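Local coordinates for protein N5-Carboxyaminoimidazole ribonucleotide synthetase (Staphylococcus aureus subsp. aureus, PDB 3ORR) that catalyses the ATP-dependent conversion of 5-aminoimidazole ribonucleotide and bicarbonate to N5-carboxyaminoimidazole ribonucleotide in purine biosynthesis, at residues F210-N215 / V227-D232; I251-V256 / D292-A297. All coordinates share one frame; numbering follows the deposited sequence.

Interaction 1. Residues F210-N215 / V227-D232; sequences FPLQEN and VPARID
E214 and A229 bring the two backbones closest, their CA atoms 4.5 Å apart, where the loop leaving strand 221-227 passes beside the middle of the neighbouring strand 207-218. Here one backbone hydrogen bond joins the segments, from A229 N to L212 O at 3.1 Å. A cis peptide bond before P228 begins the loop that leads to A229.

The polar part of the contact belongs to E214 and R230. The glutamate is fully stretched, with CG anti to the backbone N (chi1 176°), and its CB lies 3.7 Å from A229 CA, so the carboxylate is carried past the alanine to the start of R230. There OE1 takes two donors, the backbone N of R230 at 2.8 Å, nearly along the C-O bond, and NE of the same residue at 3.0 Å; the two arrive from opposite faces of the carboxylate plane. R230 bends at chi3 and turns the NE side of its guanidinium to the acid, completing a bidentate salt bridge through NH2 and OE2 at 2.8 Å. Both oxygens lie close to the guanidinium plane, yet the two groups are twisted by 37°, and NH2 meets OE2 from above the carboxylate plane. The remaining nitrogen, NH1, forms a salt bridge with E366 and a hydrogen bond with N363, both of helix 362-373.

Apolar groups meet away from the salt bridge: CG of L212 rests on CB of A229 at 3.8 Å, and P211 CB touches V227 CG1 at 3.6 Å.

Three N-H groups of a single residue thus converge on a buried carboxylate, an arrangement that should stabilise its negative charge and that restrains both the backbone and the side chain of R230, linking the ATP-grasp region to the C-terminal helix.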
loop_
_atom_site.group_PDB
_atom_site.type_symbol
_atom_site.label_atom_id
_atom_site.label_comp_id
_atom_site.label_asym_id
_atom_site.label_seq_id
_atom_site.Cartn_x
_atom_site.Cartn_y
_atom_site.Cartn_z
ATOM N N PHE A 210 -17.920 0.554 -4.114
ATOM C CA PHE A 210 -17.187 -0.617 -3.607
ATOM C C PHE A 210 -18.204 -1.750 -3.298
ATOM O O PHE A 210 -19.409 -1.501 -3.312
ATOM C CB PHE A 210 -16.344 -0.252 -2.380
ATOM C CG PHE A 210 -15.039 0.457 -2.729
ATOM C CD1 PHE A 210 -15.013 1.805 -3.057
ATOM C CD2 PHE A 210 -13.844 -0.251 -2.777
ATOM C CE1 PHE A 210 -13.764 2.437 -3.411
ATOM C CE2 PHE A 210 -12.642 0.368 -3.087
ATOM C CZ PHE A 210 -12.601 1.714 -3.412
ATOM N N PRO A 211 -17.715 -2.986 -3.024
ATOM C CA PRO A 211 -18.608 -4.087 -2.646
ATOM C C PRO A 211 -19.363 -3.804 -1.364
ATOM O O PRO A 211 -18.773 -3.353 -0.375
ATOM C CB PRO A 211 -17.663 -5.285 -2.463
ATOM C CG PRO A 211 -16.399 -4.893 -3.319
ATOM C CD PRO A 211 -16.316 -3.422 -3.208
ATOM N N LEU A 212 -20.661 -4.084 -1.367
ATOM C CA LEU A 212 -21.468 -3.883 -0.183
ATOM C C LEU A 212 -20.820 -4.598 0.992
ATOM O O LEU A 212 -20.411 -5.740 0.889
ATOM C CB LEU A 212 -22.876 -4.425 -0.413
ATOM C CG LEU A 212 -23.908 -4.153 0.677
ATOM C CD1 LEU A 212 -24.158 -2.637 0.870
ATOM C CD2 LEU A 212 -25.222 -4.946 0.331
ATOM N N GLN A 213 -20.711 -3.904 2.110
ATOM C CA GLN A 213 -20.016 -4.433 3.272
ATOM C C GLN A 213 -21.045 -4.740 4.412
ATOM O O GLN A 213 -22.026 -4.013 4.603
ATOM C CB GLN A 213 -19.013 -3.404 3.750
ATOM C CG GLN A 213 -17.926 -3.076 2.703
ATOM C CD GLN A 213 -17.736 -1.567 2.450
ATOM O OE1 GLN A 213 -18.187 -0.690 3.228
ATOM N NE2 GLN A 213 -17.056 -1.265 1.368
ATOM N N GLU A 214 -20.790 -5.796 5.170
ATOM C CA GLU A 214 -21.645 -6.182 6.297
ATOM C C GLU A 214 -20.931 -5.879 7.640
ATOM O O GLU A 214 -19.876 -6.419 7.934
ATOM C CB GLU A 214 -21.992 -7.670 6.176
ATOM C CG GLU A 214 -22.798 -8.247 7.324
ATOM C CD GLU A 214 -23.009 -9.748 7.205
ATOM O OE1 GLU A 214 -22.855 -10.306 6.093
ATOM O OE2 GLU A 214 -23.344 -10.366 8.239
ATOM N N ASN A 215 -21.526 -5.023 8.452
ATOM C CA ASN A 215 -20.878 -4.532 9.636
ATOM C C ASN A 215 -21.440 -5.042 10.952
ATOM O O ASN A 215 -22.660 -4.989 11.178
ATOM C CB ASN A 215 -20.924 -3.019 9.607
ATOM C CG ASN A 215 -20.219 -2.467 8.403
ATOM O OD1 ASN A 215 -19.144 -2.944 8.043
ATOM N ND2 ASN A 215 -20.821 -1.479 7.749
ATOM N N VAL A 227 -16.955 -8.931 3.713
ATOM C CA VAL A 227 -17.219 -8.704 2.308
ATOM C C VAL A 227 -17.056 -10.058 1.628
ATOM O O VAL A 227 -16.080 -10.780 1.926
ATOM C CB VAL A 227 -16.249 -7.675 1.721
ATOM C CG1 VAL A 227 -16.779 -7.192 0.419
ATOM C CG2 VAL A 227 -16.138 -6.486 2.659
ATOM N N PRO A 228 -18.004 -10.429 0.734
ATOM C CA PRO A 228 -19.199 -9.667 0.339
ATOM C C PRO A 228 -20.325 -9.740 1.379
ATOM O O PRO A 228 -20.504 -10.800 1.999
ATOM C CB PRO A 228 -19.633 -10.341 -0.979
ATOM C CG PRO A 228 -19.127 -11.727 -0.888
ATOM C CD PRO A 228 -17.834 -11.649 -0.085
ATOM N N ALA A 229 -21.061 -8.639 1.581
ATOM C CA ALA A 229 -22.153 -8.663 2.565
ATOM C C ALA A 229 -23.063 -9.875 2.289
ATOM O O ALA A 229 -23.418 -10.137 1.145
ATOM C CB ALA A 229 -22.956 -7.401 2.500
ATOM N N ARG A 230 -23.440 -10.621 3.330
ATOM C CA ARG A 230 -24.227 -11.841 3.103
ATOM C C ARG A 230 -25.737 -11.566 2.921
ATOM O O ARG A 230 -26.535 -12.491 2.755
ATOM C CB ARG A 230 -23.952 -12.856 4.206
ATOM C CG ARG A 230 -22.440 -13.140 4.397
ATOM C CD ARG A 230 -22.169 -13.965 5.667
ATOM N NE ARG A 230 -22.243 -13.116 6.856
ATOM C CZ ARG A 230 -21.876 -13.505 8.065
ATOM N NH1 ARG A 230 -21.386 -14.716 8.247
ATOM N NH2 ARG A 230 -21.960 -12.661 9.095
ATOM N N ILE A 231 -26.125 -10.294 2.920
ATOM C CA ILE A 231 -27.495 -9.920 2.602
ATOM C C ILE A 231 -27.509 -9.081 1.339
ATOM O O ILE A 231 -26.925 -8.018 1.295
ATOM C CB ILE A 231 -28.183 -9.173 3.753
ATOM C CG1 ILE A 231 -27.723 -9.705 5.127
ATOM C CG2 ILE A 231 -29.719 -9.265 3.604
ATOM C CD1 ILE A 231 -28.390 -11.079 5.587
ATOM N N ASP A 232 -28.181 -9.573 0.306
ATOM C CA ASP A 232 -28.233 -8.887 -0.992
ATOM C C ASP A 232 -29.048 -7.591 -0.935
ATOM O O ASP A 232 -30.236 -7.598 -1.176
ATOM C CB ASP A 232 -28.815 -9.813 -2.063
ATOM C CG ASP A 232 -28.724 -9.213 -3.461
ATOM O OD1 ASP A 232 -27.792 -8.408 -3.717
ATOM O OD2 ASP A 232 -29.582 -9.553 -4.312
#

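Interaction 2. Residues I251-V256 / D292-A297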
loop_
_atom_site.group_PDB
_atom_site.type_symbol
_atom_site.label_atom_id
_atom_site.label_comp_id
_atom_site.label_asym_id
_atom_site.label_seq_id
_atom_site.Cartn_x
_atom_site.Cartn_y
_atom_site.Cartn_z
ATOM N N ILE A 251 -17.374 14.800 -3.304
ATOM C CA ILE A 251 -16.329 14.239 -4.155
ATOM C C ILE A 251 -15.280 13.503 -3.304
ATOM O O ILE A 251 -15.127 13.784 -2.114
ATOM C CB ILE A 251 -15.732 15.227 -5.209
ATOM C CG1 ILE A 251 -14.411 15.763 -4.788
ATOM C CG2 ILE A 251 -16.727 16.294 -5.715
ATOM C CD1 ILE A 251 -13.335 14.943 -5.330
ATOM N N GLY A 252 -14.591 12.529 -3.879
ATOM C CA GLY A 252 -13.711 11.697 -3.075
ATOM C C GLY A 252 -14.568 10.569 -2.486
ATOM O O GLY A 252 -15.694 10.353 -2.916
ATOM N N THR A 253 -14.057 9.886 -1.470
ATOM C CA THR A 253 -14.736 8.739 -0.938
ATOM C C THR A 253 -15.672 9.113 0.188
ATOM O O THR A 253 -15.295 9.852 1.120
ATOM C CB THR A 253 -13.715 7.700 -0.417
ATOM O OG1 THR A 253 -13.128 7.071 -1.532
ATOM C CG2 THR A 253 -14.406 6.608 0.435
ATOM N N PHE A 254 -16.886 8.599 0.104
ATOM C CA PHE A 254 -17.818 8.714 1.219
ATOM C C PHE A 254 -18.452 7.380 1.485
ATOM O O PHE A 254 -18.308 6.463 0.662
ATOM C CB PHE A 254 -18.874 9.800 0.992
ATOM C CG PHE A 254 -19.710 9.581 -0.174
ATOM C CD1 PHE A 254 -19.172 9.654 -1.453
ATOM C CD2 PHE A 254 -21.059 9.311 -0.026
ATOM C CE1 PHE A 254 -19.992 9.449 -2.584
ATOM C CE2 PHE A 254 -21.890 9.116 -1.164
ATOM C CZ PHE A 254 -21.345 9.164 -2.422
ATOM N N THR A 255 -19.077 7.246 2.656
ATOM C CA THR A 255 -19.680 5.967 3.034
ATOM C C THR A 255 -21.082 6.207 3.532
ATOM O O THR A 255 -21.317 7.191 4.243
ATOM C CB THR A 255 -18.842 5.253 4.117
ATOM O OG1 THR A 255 -17.485 5.166 3.671
ATOM C CG2 THR A 255 -19.322 3.853 4.364
ATOM N N VAL A 256 -22.003 5.313 3.166
ATOM C CA VAL A 256 -23.361 5.366 3.673
ATOM C C VAL A 256 -23.657 4.111 4.460
ATOM O O VAL A 256 -23.564 3.024 3.911
ATOM C CB VAL A 256 -24.399 5.542 2.531
ATOM C CG1 VAL A 256 -25.830 5.549 3.092
ATOM C CG2 VAL A 256 -24.143 6.856 1.803
ATOM N N ASP A 292 -6.928 4.909 -2.377
ATOM C CA ASP A 292 -6.525 5.067 -3.787
ATOM C C ASP A 292 -7.543 5.934 -4.549
ATOM O O ASP A 292 -7.174 6.937 -5.164
ATOM C CB ASP A 292 -6.417 3.709 -4.494
ATOM C CG ASP A 292 -5.270 2.840 -3.955
ATOM O OD1 ASP A 292 -4.258 3.357 -3.376
ATOM O OD2 ASP A 292 -5.405 1.616 -4.132
ATOM N N THR A 293 -8.815 5.529 -4.509
ATOM C CA THR A 293 -9.844 6.246 -5.288
ATOM C C THR A 293 -10.060 7.651 -4.742
ATOM O O THR A 293 -10.267 8.585 -5.509
ATOM C CB THR A 293 -11.168 5.470 -5.375
ATOM O OG1 THR A 293 -11.596 5.071 -4.076
ATOM C CG2 THR A 293 -10.993 4.216 -6.211
ATOM N N HIS A 294 -9.936 7.819 -3.422
ATOM C CA HIS A 294 -10.133 9.135 -2.804
ATOM C C HIS A 294 -9.125 10.138 -3.340
ATOM O O HIS A 294 -9.452 11.276 -3.639
ATOM C CB HIS A 294 -10.035 9.065 -1.283
ATOM C CG HIS A 294 -10.319 10.375 -0.602
ATOM N ND1 HIS A 294 -11.599 10.848 -0.403
ATOM C CD2 HIS A 294 -9.493 11.330 -0.114
ATOM C CE1 HIS A 294 -11.554 12.007 0.228
ATOM N NE2 HIS A 294 -10.287 12.326 0.420
ATOM N N ILE A 295 -7.898 9.695 -3.499
ATOM C CA ILE A 295 -6.831 10.534 -4.054
ATOM C C ILE A 295 -7.055 10.772 -5.538
ATOM O O ILE A 295 -6.790 11.855 -6.040
ATOM C CB ILE A 295 -5.408 9.855 -3.905
ATOM C CG1 ILE A 295 -5.074 9.597 -2.434
ATOM C CG2 ILE A 295 -4.346 10.727 -4.564
ATOM C CD1 ILE A 295 -5.159 10.894 -1.573
ATOM N N LEU A 296 -7.515 9.754 -6.243
ATOM C CA LEU A 296 -7.775 9.936 -7.690
ATOM C C LEU A 296 -8.871 11.002 -7.837
ATOM O O LEU A 296 -8.730 11.915 -8.618
ATOM C CB LEU A 296 -8.175 8.600 -8.375
ATOM C CG LEU A 296 -7.087 7.547 -8.724
ATOM C CD1 LEU A 296 -7.763 6.232 -9.100
ATOM C CD2 LEU A 296 -6.069 7.984 -9.854
ATOM N N ALA A 297 -9.916 10.894 -7.031
ATOM C CA ALA A 297 -11.083 11.763 -7.179
ATOM C C ALA A 297 -10.727 13.202 -6.862
ATOM O O ALA A 297 -11.032 14.123 -7.606
ATOM C CB ALA A 297 -12.212 11.287 -6.291
#
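H294 turns the edge of its imidazole to strand 252-256, and ND1 accepts the backbone N-H of T253 at 2.8 Å. The bond is almost straight (175°), with the donor nitrogen in the ring plane, so an in-plane ring nitrogen fills the place of a backbone acceptor. The histidine reaches this position because CG is anti to its own backbone N (chi1 -176°), swinging the ring off the helix toward the strand. NE2 is hydrogen-bonded to T78 OG1, on edge strand 76-79 of the parallel sheet of the N-terminal domain. With both nitrogens engaged, the ring is held against rotation.

G252 lets the two backbones come this near. Its CA lies 3.5 Å from H294 ND1 and 3.6 Å from A297 CB, and with no side chain it allows a backbone conformation and an approach to the imidazole that a CB would obstruct. The strand belongs to the large antiparallel sheet of the ATP-grasp fold, in which it lies between strands 191-201 and 266-272; helix 290-298 packs across its beginning, with the axes of the two short segments 6.3 Å apart and their directions 130° apart.

One helical turn after H294, A297 directs its methyl group at G252, while CD1 of I251 lies against the A297 carbonyl, 3.3 Å from its O, and reaches the methyl group as well. Toward the helix start the side chains of T253 and T293 cross at an angle, their OG1 atoms 3.6 Å apart. That separation is too long for a direct bond, and both hydroxyls instead meet T200 OG1 of strand 191-201, which bridges them; T253 OG1 also bonds to Q290 O at the N-terminal end of the helix.

In the fold
From the N terminus, the chain first passes through the parallel sheet and then enters the ATP-grasp region. Interaction 1 closes a short loop there: strand 207-218 pairs with strand 221-227, and the loop after the latter, on its way to helix 234-247, lies along the middle of the former. After that helix, interaction 2 closes a longer loop through strands 252-261 and 266-272, joining the sheet to helix 290-298. The two loops are in series, neither nested nor crossing. Their centres are about 18 Å apart, and both contacts reach the same antiparallel sheet; they touch where F210 CE1 packs on T293 OG1 at 3.5 Å.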